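Local structure of chaperone SycD (Chlamydia pneumoniae, 4NRH) at residues D127-Y132 with P162-L167; F96-G101 with G118-L123; M153-A158 with E169-I174; Q112-Y117 with I136-T141. The protein probably acts as a cytosolic type III secretion chaperone of the LcrH/SycD family that binds the gatekeeper CopN and takes part in directing translocator secretion. One frame throughout, in Å; residues are numbered along the deposited sequence.

Contact 1 of 4, residues D127-Y132 with P162-L167; sequences DPYPHY and PLYNEL
Leu167 reaches out from the start of helix 165-174 into a group of rings on 127-132. Its CB lies 3.8 Å from Tyr129 OH, at the phenol end of that ring. CG comes next, over the same face and closest to Tyr129 CE1, and CD1 continues inward until it sits over the ring centre, 3.5 Å from the centroid and only 5° off the normal, a CH-pi contact. CD1 also touches Pro128, whose CG is 3.8 Å away. The other methyl, CD2, turns to Tyr132, whose CG is anti to its backbone N (chi1 173°), and lies over one face of that ring near the rim, 3.8 Å from Tyr132 CD1. Beside this, Tyr164 takes Pro128 CD over the centre of its ring, 3.6 Å from the centroid, while Leu163 CG covers the opposite face; the proline and tyrosine side chains cross at about a right angle. Asp127 OD1 accepts from Tyr129 N at 3.1 Å, the donor standing above the carboxylate plane, and OD2 forms a salt bridge with Arg124. A helix start capped by an aspartate thus packs against the N-cap turn of the C-terminal helix, as in an alpha-solenoid of tetratricopeptide-repeat type.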
loop_
_atom_site.group_PDB
_atom_site.type_symbol
_atom_site.label_atom_id
_atom_site.label_comp_id
_atom_site.label_asym_id
_atom_site.label_seq_id
_atom_site.Cartn_x
_atom_site.Cartn_y
_atom_site.Cartn_z
ATOM N N ASP D 127 24.101 -18.277 -21.595
ATOM C CA ASP D 127 23.072 -19.304 -21.750
ATOM C C ASP D 127 22.293 -19.131 -23.054
ATOM O O ASP D 127 21.679 -18.088 -23.280
ATOM C CB ASP D 127 22.116 -19.267 -20.557
ATOM C CG ASP D 127 21.310 -20.544 -20.404
ATOM O OD1 ASP D 127 21.329 -21.388 -21.322
ATOM O OD2 ASP D 127 20.644 -20.700 -19.359
ATOM N N PRO D 128 22.317 -20.159 -23.918
ATOM C CA PRO D 128 21.554 -20.143 -25.173
ATOM C C PRO D 128 20.059 -20.404 -24.979
ATOM O O PRO D 128 19.253 -19.965 -25.800
ATOM C CB PRO D 128 22.194 -21.276 -25.982
ATOM C CG PRO D 128 22.719 -22.213 -24.950
ATOM C CD PRO D 128 23.194 -21.340 -23.825
ATOM N N TYR D 129 19.703 -21.109 -23.910
ATOM C CA TYR D 129 18.321 -21.541 -23.686
ATOM C C TYR D 129 17.266 -20.433 -23.537
ATOM O O TYR D 129 16.149 -20.599 -24.025
ATOM C CB TYR D 129 18.263 -22.468 -22.466
ATOM C CG TYR D 129 18.658 -23.890 -22.792
ATOM C CD1 TYR D 129 17.757 -24.754 -23.403
ATOM C CD2 TYR D 129 19.931 -24.365 -22.508
ATOM C CE1 TYR D 129 18.107 -26.054 -23.711
ATOM C CE2 TYR D 129 20.292 -25.666 -22.813
ATOM C CZ TYR D 129 19.376 -26.505 -23.414
ATOM O OH TYR D 129 19.726 -27.800 -23.720
ATOM N N PRO D 130 17.589 -19.318 -22.848
ATOM C CA PRO D 130 16.582 -18.249 -22.824
ATOM C C PRO D 130 16.227 -17.756 -24.226
ATOM O O PRO D 130 15.069 -17.424 -24.487
ATOM C CB PRO D 130 17.262 -17.143 -22.013
ATOM C CG PRO D 130 18.219 -17.859 -21.140
ATOM C CD PRO D 130 18.718 -19.021 -21.947
ATOM N N HIS D 131 17.219 -17.713 -25.111
ATOM C CA HIS D 131 17.005 -17.310 -26.496
ATOM C C HIS D 131 16.199 -18.347 -27.274
ATOM O O HIS D 131 15.352 -17.994 -28.094
ATOM C CB HIS D 131 18.347 -17.062 -27.190
ATOM C CG HIS D 131 19.164 -15.981 -26.552
ATOM N ND1 HIS D 131 18.898 -14.642 -26.735
ATOM C CD2 HIS D 131 20.234 -16.044 -25.727
ATOM C CE1 HIS D 131 19.772 -13.924 -26.052
ATOM N NE2 HIS D 131 20.594 -14.750 -25.430
ATOM N N TYR D 132 16.470 -19.624 -27.017
ATOM C CA TYR D 132 15.756 -20.708 -27.688
ATOM C C TYR D 132 14.267 -20.704 -27.357
ATOM O O TYR D 132 13.427 -20.902 -28.236
ATOM C CB TYR D 132 16.359 -22.066 -27.318
ATOM C CG TYR D 132 15.564 -23.240 -27.847
ATOM C CD1 TYR D 132 15.570 -23.552 -29.200
ATOM C CD2 TYR D 132 14.807 -24.034 -26.994
ATOM C CE1 TYR D 132 14.844 -24.623 -29.690
ATOM C CE2 TYR D 132 14.078 -25.107 -27.475
ATOM C CZ TYR D 132 14.100 -25.396 -28.824
ATOM O OH TYR D 132 13.378 -26.462 -29.312
ATOM N N PRO D 162 30.473 -28.099 -25.184
ATOM C CA PRO D 162 29.897 -29.422 -24.919
ATOM C C PRO D 162 28.696 -29.358 -23.980
ATOM O O PRO D 162 27.855 -30.257 -23.989
ATOM C CB PRO D 162 31.056 -30.185 -24.272
ATOM C CG PRO D 162 31.906 -29.125 -23.663
ATOM C CD PRO D 162 31.821 -27.961 -24.606
ATOM N N LEU D 163 28.629 -28.303 -23.175
ATOM C CA LEU D 163 27.540 -28.121 -22.224
ATOM C C LEU D 163 26.198 -27.922 -22.928
ATOM O O LEU D 163 25.149 -28.296 -22.400
ATOM C CB LEU D 163 27.838 -26.931 -21.306
ATOM C CG LEU D 163 26.784 -26.549 -20.265
ATOM C CD1 LEU D 163 26.526 -27.706 -19.312
ATOM C CD2 LEU D 163 27.210 -25.303 -19.500
ATOM N N TYR D 164 26.235 -27.342 -24.124
ATOM C CA TYR D 164 25.013 -26.990 -24.839
ATOM C C TYR D 164 24.850 -27.776 -26.136
ATOM O O TYR D 164 24.232 -27.292 -27.085
ATOM C CB TYR D 164 24.993 -25.493 -25.153
ATOM C CG TYR D 164 25.335 -24.601 -23.982
ATOM C CD1 TYR D 164 24.539 -24.576 -22.843
ATOM C CD2 TYR D 164 26.451 -23.778 -24.019
ATOM C CE1 TYR D 164 24.851 -23.757 -21.773
ATOM C CE2 TYR D 164 26.770 -22.956 -22.956
ATOM C CZ TYR D 164 25.968 -22.950 -21.836
ATOM O OH TYR D 164 26.287 -22.132 -20.778
ATOM N N ASN D 165 25.399 -28.985 -26.179
ATOM C CA ASN D 165 25.390 -29.776 -27.406
ATOM C C ASN D 165 24.000 -30.274 -27.785
ATOM O O ASN D 165 23.638 -30.266 -28.962
ATOM C CB ASN D 165 26.341 -30.966 -27.286
ATOM C CG ASN D 165 26.480 -31.730 -28.589
ATOM O OD1 ASN D 165 27.245 -31.341 -29.471
ATOM N ND2 ASN D 165 25.740 -32.826 -28.713
ATOM N N GLU D 166 23.236 -30.722 -26.791
ATOM C CA GLU D 166 21.864 -31.172 -27.013
ATOM C C GLU D 166 21.043 -30.108 -27.737
ATOM O O GLU D 166 20.220 -30.423 -28.598
ATOM C CB GLU D 166 21.193 -31.541 -25.688
ATOM C CG GLU D 166 21.542 -32.931 -25.184
ATOM C CD GLU D 166 20.817 -33.288 -23.900
ATOM O OE1 GLU D 166 20.393 -32.363 -23.177
ATOM O OE2 GLU D 166 20.670 -34.495 -23.616
ATOM N N LEU D 167 21.272 -28.848 -27.379
ATOM C CA LEU D 167 20.598 -27.728 -28.025
ATOM C C LEU D 167 21.165 -27.483 -29.422
ATOM O O LEU D 167 20.421 -27.189 -30.358
ATOM C CB LEU D 167 20.728 -26.461 -27.177
ATOM C CG LEU D 167 19.493 -25.569 -27.013
ATOM C CD1 LEU D 167 19.872 -24.257 -26.336
ATOM C CD2 LEU D 167 18.792 -25.307 -28.340
#

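Contact 2 of 4, residues F96-G101 with G118-L123; sequences FWFSLG and GVTAVL
Val119 presses its CG1 methyl onto the indole of Trp97, 3.3 Å from the centroid of the five-membered ring and 6° off its normal, a close CH-pi contact. CG1 is anti to the backbone N (chi1 171°), which carries it over the pyrrole part; CG2 lies by the benzo part, 4.0 Å from Trp97 CZ3. Leu123, one turn further along, brings CD1 to 3.6 Å from Trp97 CD1, its side chain crossing the indole at about a right angle. At the root of the Trp97 side chain, Thr120 OG1 comes 3.3 Å from Trp97 CB, while Thr120 CG2 meets Phe98 CB at 3.9 Å. Segments 96-101 and 118-123 run nearly antiparallel (157°), their axes approaching to 8.5 Å, and form the helix-turn-helix hairpin of a tetratricopeptide repeat; they come nearest at Trp97 and Thr120, CA to CA 5.7 Å. Further out, the buried polar atoms have partners within the chain: Trp97 NE1 hydrogen-bonds to Pro91 O, and Thr120 OG1 to Ala116 O in its own helix. The His115 ring meets the indole steeply, and Val87 of helix 76-89 also touches Trp97. Phe98 faces the next helix, 129-140, through Tyr129 and Tyr133.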
loop_
_atom_site.group_PDB
_atom_site.type_symbol
_atom_site.label_atom_id
_atom_site.label_comp_id
_atom_site.label_asym_id
_atom_site.label_seq_id
_atom_site.Cartn_x
_atom_site.Cartn_y
_atom_site.Cartn_z
ATOM N N PHE D 96 14.959 -16.736 -11.350
ATOM C CA PHE D 96 13.646 -16.213 -10.979
ATOM C C PHE D 96 12.880 -15.805 -12.233
ATOM O O PHE D 96 11.722 -16.176 -12.417
ATOM C CB PHE D 96 13.765 -15.015 -10.031
ATOM C CG PHE D 96 14.273 -15.362 -8.657
ATOM C CD1 PHE D 96 14.479 -16.681 -8.282
ATOM C CD2 PHE D 96 14.533 -14.361 -7.733
ATOM C CE1 PHE D 96 14.946 -16.992 -7.018
ATOM C CE2 PHE D 96 14.999 -14.667 -6.467
ATOM C CZ PHE D 96 15.205 -15.984 -6.109
ATOM N N TRP D 97 13.545 -15.040 -13.093
ATOM C CA TRP D 97 12.971 -14.619 -14.366
ATOM C C TRP D 97 12.703 -15.800 -15.296
ATOM O O TRP D 97 11.706 -15.818 -16.018
ATOM C CB TRP D 97 13.901 -13.625 -15.062
ATOM C CG TRP D 97 13.858 -12.239 -14.501
ATOM C CD1 TRP D 97 14.750 -11.673 -13.638
ATOM C CD2 TRP D 97 12.884 -11.230 -14.790
ATOM N NE1 TRP D 97 14.386 -10.377 -13.363
ATOM C CE2 TRP D 97 13.242 -10.081 -14.058
ATOM C CE3 TRP D 97 11.741 -11.187 -15.594
ATOM C CZ2 TRP D 97 12.502 -8.902 -14.109
ATOM C CZ3 TRP D 97 11.004 -10.018 -15.639
ATOM C CH2 TRP D 97 11.387 -8.893 -14.900
ATOM N N PHE D 98 13.601 -16.780 -15.279
ATOM C CA PHE D 98 13.499 -17.927 -16.175
ATOM C C PHE D 98 12.289 -18.779 -15.812
ATOM O O PHE D 98 11.522 -19.191 -16.683
ATOM C CB PHE D 98 14.776 -18.769 -16.122
ATOM C CG PHE D 98 15.055 -19.534 -17.387
ATOM C CD1 PHE D 98 14.182 -19.473 -18.462
ATOM C CD2 PHE D 98 16.191 -20.318 -17.499
ATOM C CE1 PHE D 98 14.439 -20.177 -19.625
ATOM C CE2 PHE D 98 16.453 -21.025 -18.660
ATOM C CZ PHE D 98 15.576 -20.954 -19.722
ATOM N N SER D 99 12.125 -19.038 -14.520
ATOM C CA SER D 99 10.988 -19.806 -14.033
ATOM C C SER D 99 9.686 -19.034 -14.217
ATOM O O SER D 99 8.631 -19.626 -14.445
ATOM C CB SER D 99 11.185 -20.176 -12.562
ATOM O OG SER D 99 12.283 -21.058 -12.403
ATOM N N LEU D 100 9.764 -17.710 -14.115
ATOM C CA LEU D 100 8.610 -16.857 -14.375
ATOM C C LEU D 100 8.225 -16.954 -15.847
ATOM O O LEU D 100 7.046 -17.050 -16.188
ATOM C CB LEU D 100 8.906 -15.405 -13.992
ATOM C CG LEU D 100 7.852 -14.364 -14.380
ATOM C CD1 LEU D 100 6.483 -14.740 -13.825
ATOM C CD2 LEU D 100 8.261 -12.975 -13.914
ATOM N N GLY D 101 9.233 -16.928 -16.714
ATOM C CA GLY D 101 9.023 -17.044 -18.145
ATOM C C GLY D 101 8.408 -18.372 -18.537
ATOM O O GLY D 101 7.492 -18.423 -19.357
ATOM N N GLY D 118 13.780 -12.591 -22.091
ATOM C CA GLY D 118 14.708 -11.561 -22.523
ATOM C C GLY D 118 15.562 -11.030 -21.389
ATOM O O GLY D 118 16.754 -10.781 -21.564
ATOM N N VAL D 119 14.948 -10.856 -20.223
ATOM C CA VAL D 119 15.672 -10.402 -19.042
ATOM C C VAL D 119 16.661 -11.470 -18.580
ATOM O O VAL D 119 17.793 -11.162 -18.204
ATOM C CB VAL D 119 14.710 -10.056 -17.888
ATOM C CG1 VAL D 119 15.486 -9.790 -16.609
ATOM C CG2 VAL D 119 13.860 -8.850 -18.256
ATOM N N THR D 120 16.225 -12.727 -18.623
ATOM C CA THR D 120 17.077 -13.857 -18.268
ATOM C C THR D 120 18.342 -13.860 -19.121
ATOM O O THR D 120 19.438 -14.120 -18.624
ATOM C CB THR D 120 16.340 -15.202 -18.440
ATOM O OG1 THR D 120 15.103 -15.170 -17.720
ATOM C CG2 THR D 120 17.194 -16.349 -17.921
ATOM N N ALA D 121 18.176 -13.568 -20.408
ATOM C CA ALA D 121 19.296 -13.491 -21.339
ATOM C C ALA D 121 20.293 -12.414 -20.914
ATOM O O ALA D 121 21.498 -12.653 -20.877
ATOM C CB ALA D 121 18.796 -13.225 -22.747
ATOM N N VAL D 122 19.776 -11.227 -20.610
ATOM C CA VAL D 122 20.598 -10.107 -20.162
ATOM C C VAL D 122 21.398 -10.467 -18.911
ATOM O O VAL D 122 22.592 -10.179 -18.817
ATOM C CB VAL D 122 19.732 -8.862 -19.870
ATOM C CG1 VAL D 122 20.576 -7.752 -19.261
ATOM C CG2 VAL D 122 19.051 -8.382 -21.141
ATOM N N LEU D 123 20.731 -11.106 -17.956
ATOM C CA LEU D 123 21.353 -11.469 -16.687
ATOM C C LEU D 123 22.303 -12.655 -16.840
ATOM O O LEU D 123 23.185 -12.868 -16.008
ATOM C CB LEU D 123 20.280 -11.790 -15.646
ATOM C CG LEU D 123 19.314 -10.658 -15.287
ATOM C CD1 LEU D 123 18.230 -11.158 -14.341
ATOM C CD2 LEU D 123 20.056 -9.474 -14.681
#

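Contact 3 of 4, residues M153-A158 with E169-I174; sequences MAWVRA and EEILDI
Ile171 and Trp155 mark the closest backbone approach of segments 153-158 and 169-174, whose axes approach to 10.4 Å at 138°, well short of antiparallel. Ile171 sends its CG1 branch inward: CG1 is anti to the carbonyl carbon (chi1 -60°), and CD1 at its end settles against the backbone of the facing helix, 3.7 Å from Trp155 CA. The same methyl lies 4.1 Å from Ala154 CB. One turn on, Ala158 CB is more loosely placed, 4.5 Å from Ile171 CD1. These two alanines offer little more than a methyl each to the isoleucine. The other branch of Ile171 goes to the indole, CG2 being 3.7 Å from Trp155 CE3. Together the helices make the last helical hairpin of the chain, the C-terminal end of its row of packed helices in a fold of tetratricopeptide-repeat type. Trp155 CG is anti to the backbone N, and the benzo part of the indole extends across to helix 169-174. There Leu172 CD2 meets it obliquely, 3.7 Å from Trp155 CH2, at the exposed border of the contact. Arg175, just beyond, adds a cation-pi contact to the indole. Away from helix 169-174, Arg157 NH1 donates to Met153 O at 2.9 Å. Arg157 NH2 forms a salt bridge with Asp125, and His131 of helix 129-140 packs against Met153, Ala154 and Arg157.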
loop_
_atom_site.group_PDB
_atom_site.type_symbol
_atom_site.label_atom_id
_atom_site.label_comp_id
_atom_site.label_asym_id
_atom_site.label_seq_id
_atom_site.Cartn_x
_atom_site.Cartn_y
_atom_site.Cartn_z
ATOM N N MET D 153 20.925 -16.227 -31.966
ATOM C CA MET D 153 21.555 -15.853 -30.705
ATOM C C MET D 153 21.777 -17.078 -29.827
ATOM O O MET D 153 22.801 -17.193 -29.153
ATOM C CB MET D 153 20.711 -14.819 -29.960
ATOM C CG MET D 153 21.121 -13.381 -30.230
ATOM S SD MET D 153 19.912 -12.186 -29.635
ATOM C CE MET D 153 20.549 -10.675 -30.357
ATOM N N ALA D 154 20.810 -17.990 -29.836
ATOM C CA ALA D 154 20.954 -19.260 -29.139
ATOM C C ALA D 154 22.063 -20.078 -29.788
ATOM O O ALA D 154 22.897 -20.665 -29.102
ATOM C CB ALA D 154 19.643 -20.028 -29.147
ATOM N N TRP D 155 22.059 -20.102 -31.119
ATOM C CA TRP D 155 23.036 -20.851 -31.904
ATOM C C TRP D 155 24.477 -20.459 -31.586
ATOM O O TRP D 155 25.332 -21.323 -31.394
ATOM C CB TRP D 155 22.766 -20.656 -33.398
ATOM C CG TRP D 155 23.833 -21.223 -34.280
ATOM C CD1 TRP D 155 24.706 -20.523 -35.062
ATOM C CD2 TRP D 155 24.144 -22.608 -34.472
ATOM N NE1 TRP D 155 25.541 -21.387 -35.730
ATOM C CE2 TRP D 155 25.217 -22.672 -35.385
ATOM C CE3 TRP D 155 23.621 -23.800 -33.962
ATOM C CZ2 TRP D 155 25.774 -23.880 -35.796
ATOM C CZ3 TRP D 155 24.176 -24.998 -34.373
ATOM C CH2 TRP D 155 25.242 -25.029 -35.281
ATOM N N VAL D 156 24.739 -19.155 -31.552
ATOM C CA VAL D 156 26.074 -18.637 -31.264
ATOM C C VAL D 156 26.566 -19.120 -29.901
ATOM O O VAL D 156 27.717 -19.533 -29.751
ATOM C CB VAL D 156 26.093 -17.093 -31.302
ATOM C CG1 VAL D 156 27.379 -16.552 -30.696
ATOM C CG2 VAL D 156 25.926 -16.598 -32.731
ATOM N N ARG D 157 25.675 -19.076 -28.917
ATOM C CA ARG D 157 26.007 -19.469 -27.553
ATOM C C ARG D 157 26.019 -20.986 -27.365
ATOM O O ARG D 157 26.641 -21.493 -26.431
ATOM C CB ARG D 157 25.020 -18.830 -26.574
ATOM C CG ARG D 157 25.181 -17.325 -26.439
ATOM C CD ARG D 157 23.864 -16.655 -26.083
ATOM N NE ARG D 157 24.014 -15.212 -25.911
ATOM C CZ ARG D 157 24.040 -14.336 -26.911
ATOM N NH1 ARG D 157 23.925 -14.753 -28.164
ATOM N NH2 ARG D 157 24.182 -13.042 -26.657
ATOM N N ALA D 158 25.336 -21.705 -28.251
ATOM C CA ALA D 158 25.197 -23.153 -28.117
ATOM C C ALA D 158 26.378 -23.924 -28.702
ATOM O O ALA D 158 26.861 -24.882 -28.098
ATOM C CB ALA D 158 23.902 -23.620 -28.769
ATOM N N GLU D 169 22.380 -29.626 -31.470
ATOM C CA GLU D 169 21.814 -30.641 -32.352
ATOM C C GLU D 169 20.428 -30.225 -32.837
ATOM O O GLU D 169 20.116 -30.332 -34.023
ATOM C CB GLU D 169 21.734 -31.993 -31.638
ATOM C CG GLU D 169 23.075 -32.552 -31.186
ATOM C CD GLU D 169 23.866 -33.175 -32.320
ATOM O OE1 GLU D 169 23.322 -33.290 -33.439
ATOM O OE2 GLU D 169 25.034 -33.552 -32.091
ATOM N N GLU D 170 19.604 -29.757 -31.904
ATOM C CA GLU D 170 18.234 -29.352 -32.202
ATOM C C GLU D 170 18.158 -28.217 -33.220
ATOM O O GLU D 170 17.342 -28.258 -34.140
ATOM C CB GLU D 170 17.517 -28.939 -30.915
ATOM C CG GLU D 170 16.064 -28.532 -31.113
ATOM C CD GLU D 170 15.175 -29.700 -31.496
ATOM O OE1 GLU D 170 15.571 -30.859 -31.250
ATOM O OE2 GLU D 170 14.078 -29.459 -32.042
ATOM N N ILE D 171 19.014 -27.212 -33.057
ATOM C CA ILE D 171 19.011 -26.053 -33.946
ATOM C C ILE D 171 19.408 -26.467 -35.361
ATOM O O ILE D 171 18.853 -25.970 -36.342
ATOM C CB ILE D 171 19.958 -24.948 -33.435
ATOM C CG1 ILE D 171 19.525 -24.483 -32.044
ATOM C CG2 ILE D 171 19.989 -23.772 -34.403
ATOM C CD1 ILE D 171 20.374 -23.368 -31.474
ATOM N N LEU D 172 20.364 -27.386 -35.455
ATOM C CA LEU D 172 20.729 -27.986 -36.733
ATOM C C LEU D 172 19.531 -28.716 -37.334
ATOM O O LEU D 172 19.269 -28.622 -38.533
ATOM C CB LEU D 172 21.906 -28.948 -36.568
ATOM C CG LEU D 172 23.275 -28.320 -36.305
ATOM C CD1 LEU D 172 24.292 -29.387 -35.929
ATOM C CD2 LEU D 172 23.745 -27.529 -37.516
ATOM N N ASP D 173 18.814 -29.447 -36.485
ATOM C CA ASP D 173 17.644 -30.210 -36.910
ATOM C C ASP D 173 16.523 -29.289 -37.383
ATOM O O ASP D 173 15.780 -29.624 -38.307
ATOM C CB ASP D 173 17.147 -31.099 -35.767
ATOM C CG ASP D 173 16.057 -32.057 -36.205
ATOM O OD1 ASP D 173 16.046 -32.449 -37.391
ATOM O OD2 ASP D 173 15.208 -32.415 -35.362
ATOM N N ILE D 174 16.403 -28.133 -36.739
ATOM C CA ILE D 174 15.412 -27.133 -37.123
ATOM C C ILE D 174 15.726 -26.548 -38.499
ATOM O O ILE D 174 14.834 -26.373 -39.330
ATOM C CB ILE D 174 15.337 -25.989 -36.087
ATOM C CG1 ILE D 174 14.787 -26.507 -34.757
ATOM C CG2 ILE D 174 14.479 -24.843 -36.605
ATOM C CD1 ILE D 174 14.574 -25.424 -33.723
#

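Contact 4 of 4, residues Q112-Y117 with I136-T141; sequences QALHAY and ICYTLT
Tyr138 presents one ring face to Leu114, whose CD2 sits over the ring centre, 3.5 Å from the centroid and 11° off the normal, in a CH-pi contact. The second methyl, CD1, lies toward one side of the ring, 3.5 Å from Tyr138 CE1. Tyr117 is met differently, at its edge: with SG anti to the carbonyl carbon (chi1 -74°), Cys137 brings its sulfur near the ring plane, SG 3.8 Å from Tyr117 CE2, a sulfur-aromatic contact at the rim. Leu114 CD2 also lies 3.6 Å from Cys137 CB, and Ala113 CB stays more distant, 4.4 Å from Cys137 SG. The segments run nearly antiparallel (158°, closest axis approach 10.1 Å) and join helices 110-123 and 129-140, which follow each other in the chain, as in a tetratricopeptide-repeat solenoid. Tyr117 OH is hydrogen-bonded to His105 ND1 of helix 94-106, which ties the ring to that helix, and Tyr138 also touches Ala147 and Ala150 of helix 147-158. At the end of 136-141, Thr141 OG1 donates to Tyr138 O at 2.7 Å, although this threonine is poorly ordered. With no hydrogen bond between the two segments, cohesion rests on dispersion, CH-pi and sulfur-edge contacts, and the polar tip of Tyr117 is satisfied from a third helix.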
loop_
_atom_site.group_PDB
_atom_site.type_symbol
_atom_site.label_atom_id
_atom_site.label_comp_id
_atom_site.label_asym_id
_atom_site.label_seq_id
_atom_site.Cartn_x
_atom_site.Cartn_y
_atom_site.Cartn_z
ATOM N N GLN D 112 4.345 -11.695 -22.281
ATOM C CA GLN D 112 5.026 -11.488 -21.009
ATOM C C GLN D 112 6.100 -12.547 -20.773
ATOM O O GLN D 112 7.101 -12.288 -20.106
ATOM C CB GLN D 112 4.017 -11.481 -19.862
ATOM C CG GLN D 112 3.107 -10.267 -19.884
ATOM C CD GLN D 112 2.226 -10.170 -18.659
ATOM O OE1 GLN D 112 2.096 -11.125 -17.893
ATOM N NE2 GLN D 112 1.606 -9.011 -18.471
ATOM N N ALA D 113 5.879 -13.739 -21.319
ATOM C CA ALA D 113 6.871 -14.808 -21.260
ATOM C C ALA D 113 8.136 -14.393 -21.999
ATOM O O ALA D 113 9.250 -14.659 -21.546
ATOM C CB ALA D 113 6.309 -16.093 -21.844
ATOM N N LEU D 114 7.950 -13.747 -23.146
ATOM C CA LEU D 114 9.058 -13.241 -23.950
ATOM C C LEU D 114 9.913 -12.244 -23.177
ATOM O O LEU D 114 11.142 -12.301 -23.223
ATOM C CB LEU D 114 8.527 -12.588 -25.228
ATOM C CG LEU D 114 8.122 -13.540 -26.352
ATOM C CD1 LEU D 114 7.236 -12.830 -27.360
ATOM C CD2 LEU D 114 9.362 -14.101 -27.025
ATOM N N HIS D 115 9.255 -11.327 -22.473
ATOM C CA HIS D 115 9.949 -10.322 -21.676
ATOM C C HIS D 115 10.812 -10.955 -20.588
ATOM O O HIS D 115 11.953 -10.545 -20.376
ATOM C CB HIS D 115 8.948 -9.351 -21.046
ATOM C CG HIS D 115 9.570 -8.378 -20.097
ATOM N ND1 HIS D 115 9.344 -8.416 -18.735
ATOM C CD2 HIS D 115 10.418 -7.343 -20.305
ATOM C CE1 HIS D 115 10.021 -7.446 -18.151
ATOM N NE2 HIS D 115 10.682 -6.778 -19.082
ATOM N N ALA D 116 10.260 -11.953 -19.904
ATOM C CA ALA D 116 10.973 -12.634 -18.829
ATOM C C ALA D 116 12.184 -13.392 -19.367
ATOM O O ALA D 116 13.254 -13.385 -18.756
ATOM C CB ALA D 116 10.038 -13.579 -18.088
ATOM N N TYR D 117 12.006 -14.049 -20.511
ATOM C CA TYR D 117 13.104 -14.736 -21.186
ATOM C C TYR D 117 14.197 -13.755 -21.602
ATOM O O TYR D 117 15.387 -14.049 -21.485
ATOM C CB TYR D 117 12.594 -15.495 -22.413
ATOM C CG TYR D 117 11.806 -16.746 -22.092
ATOM C CD1 TYR D 117 12.092 -17.503 -20.965
ATOM C CD2 TYR D 117 10.782 -17.175 -22.927
ATOM C CE1 TYR D 117 11.377 -18.650 -20.673
ATOM C CE2 TYR D 117 10.062 -18.319 -22.645
ATOM C CZ TYR D 117 10.362 -19.053 -21.519
ATOM O OH TYR D 117 9.644 -20.192 -21.239
ATOM N N ILE D 136 10.857 -20.156 -29.647
ATOM C CA ILE D 136 9.610 -20.911 -29.587
ATOM C C ILE D 136 8.401 -19.984 -29.459
ATOM O O ILE D 136 7.422 -20.124 -30.189
ATOM C CB ILE D 136 9.610 -21.906 -28.408
ATOM C CG1 ILE D 136 10.654 -23.002 -28.630
ATOM C CG2 ILE D 136 8.233 -22.522 -28.223
ATOM C CD1 ILE D 136 10.680 -24.045 -27.533
ATOM N N CYS D 137 8.488 -19.024 -28.544
ATOM C CA CYS D 137 7.390 -18.094 -28.298
ATOM C C CYS D 137 7.130 -17.183 -29.497
ATOM O O CYS D 137 5.977 -16.939 -29.855
ATOM C CB CYS D 137 7.674 -17.255 -27.053
ATOM S SG CYS D 137 7.493 -18.150 -25.493
ATOM N N TYR D 138 8.200 -16.677 -30.105
ATOM C CA TYR D 138 8.081 -15.845 -31.301
ATOM C C TYR D 138 7.445 -16.632 -32.444
ATOM O O TYR D 138 6.740 -16.073 -33.284
ATOM C CB TYR D 138 9.450 -15.316 -31.730
ATOM C CG TYR D 138 9.962 -14.147 -30.918
ATOM C CD1 TYR D 138 9.132 -13.085 -30.587
ATOM C CD2 TYR D 138 11.283 -14.104 -30.490
ATOM C CE1 TYR D 138 9.603 -12.012 -29.850
ATOM C CE2 TYR D 138 11.762 -13.041 -29.751
ATOM C CZ TYR D 138 10.919 -11.998 -29.433
ATOM O OH TYR D 138 11.395 -10.936 -28.698
ATOM N N THR D 139 7.710 -17.935 -32.467
ATOM C CA THR D 139 7.104 -18.843 -33.433
ATOM C C THR D 139 5.606 -18.966 -33.162
ATOM O O THR D 139 4.794 -19.027 -34.088
ATOM C CB THR D 139 7.765 -20.238 -33.390
ATOM O OG1 THR D 139 9.134 -20.133 -33.797
ATOM C CG2 THR D 139 7.040 -21.213 -34.308
ATOM N N LEU D 140 5.250 -18.984 -31.881
ATOM C CA LEU D 140 3.862 -19.143 -31.455
ATOM C C LEU D 140 2.986 -17.937 -31.794
ATOM O O LEU D 140 1.760 -18.026 -31.731
ATOM C CB LEU D 140 3.789 -19.419 -29.949
ATOM C CG LEU D 140 3.523 -20.867 -29.520
ATOM C CD1 LEU D 140 2.637 -21.585 -30.530
ATOM C CD2 LEU D 140 4.812 -21.635 -29.287
ATOM N N THR D 141 3.603 -16.813 -32.152
ATOM C CA THR D 141 2.825 -15.635 -32.523
ATOM C C THR D 141 2.551 -15.652 -34.025
ATOM O O THR D 141 1.775 -14.846 -34.539
ATOM C CB THR D 141 3.551 -14.330 -32.146
ATOM O OG1 THR D 141 4.756 -14.211 -32.911
ATOM C CG2 THR D 141 3.895 -14.324 -30.663
#

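Contact 2 lies most centrally, about 4 Å from the centre of the chain to its own; contact 4 follows at about 12 Å, contact 1 at about 17 Å and contact 3 at about 22 Å. Contacts 2, 3 and 4 are buried, with exposed Leu172 bordering contact 3; contact 1 is only partly buried. Contacts 2 and 4 share helix 110-123, contacts 4 and 1 helix 129-140, and contacts 1 and 3 helix 165-174. None has a hydrogen bond between its segments. In contacts 1, 2 and 4 a methyl lies squarely over an aromatic ring, whereas contact 3 meets its indole obliquely. Contact 1 joins two helix starts; the others pack helix segments, several at helix ends.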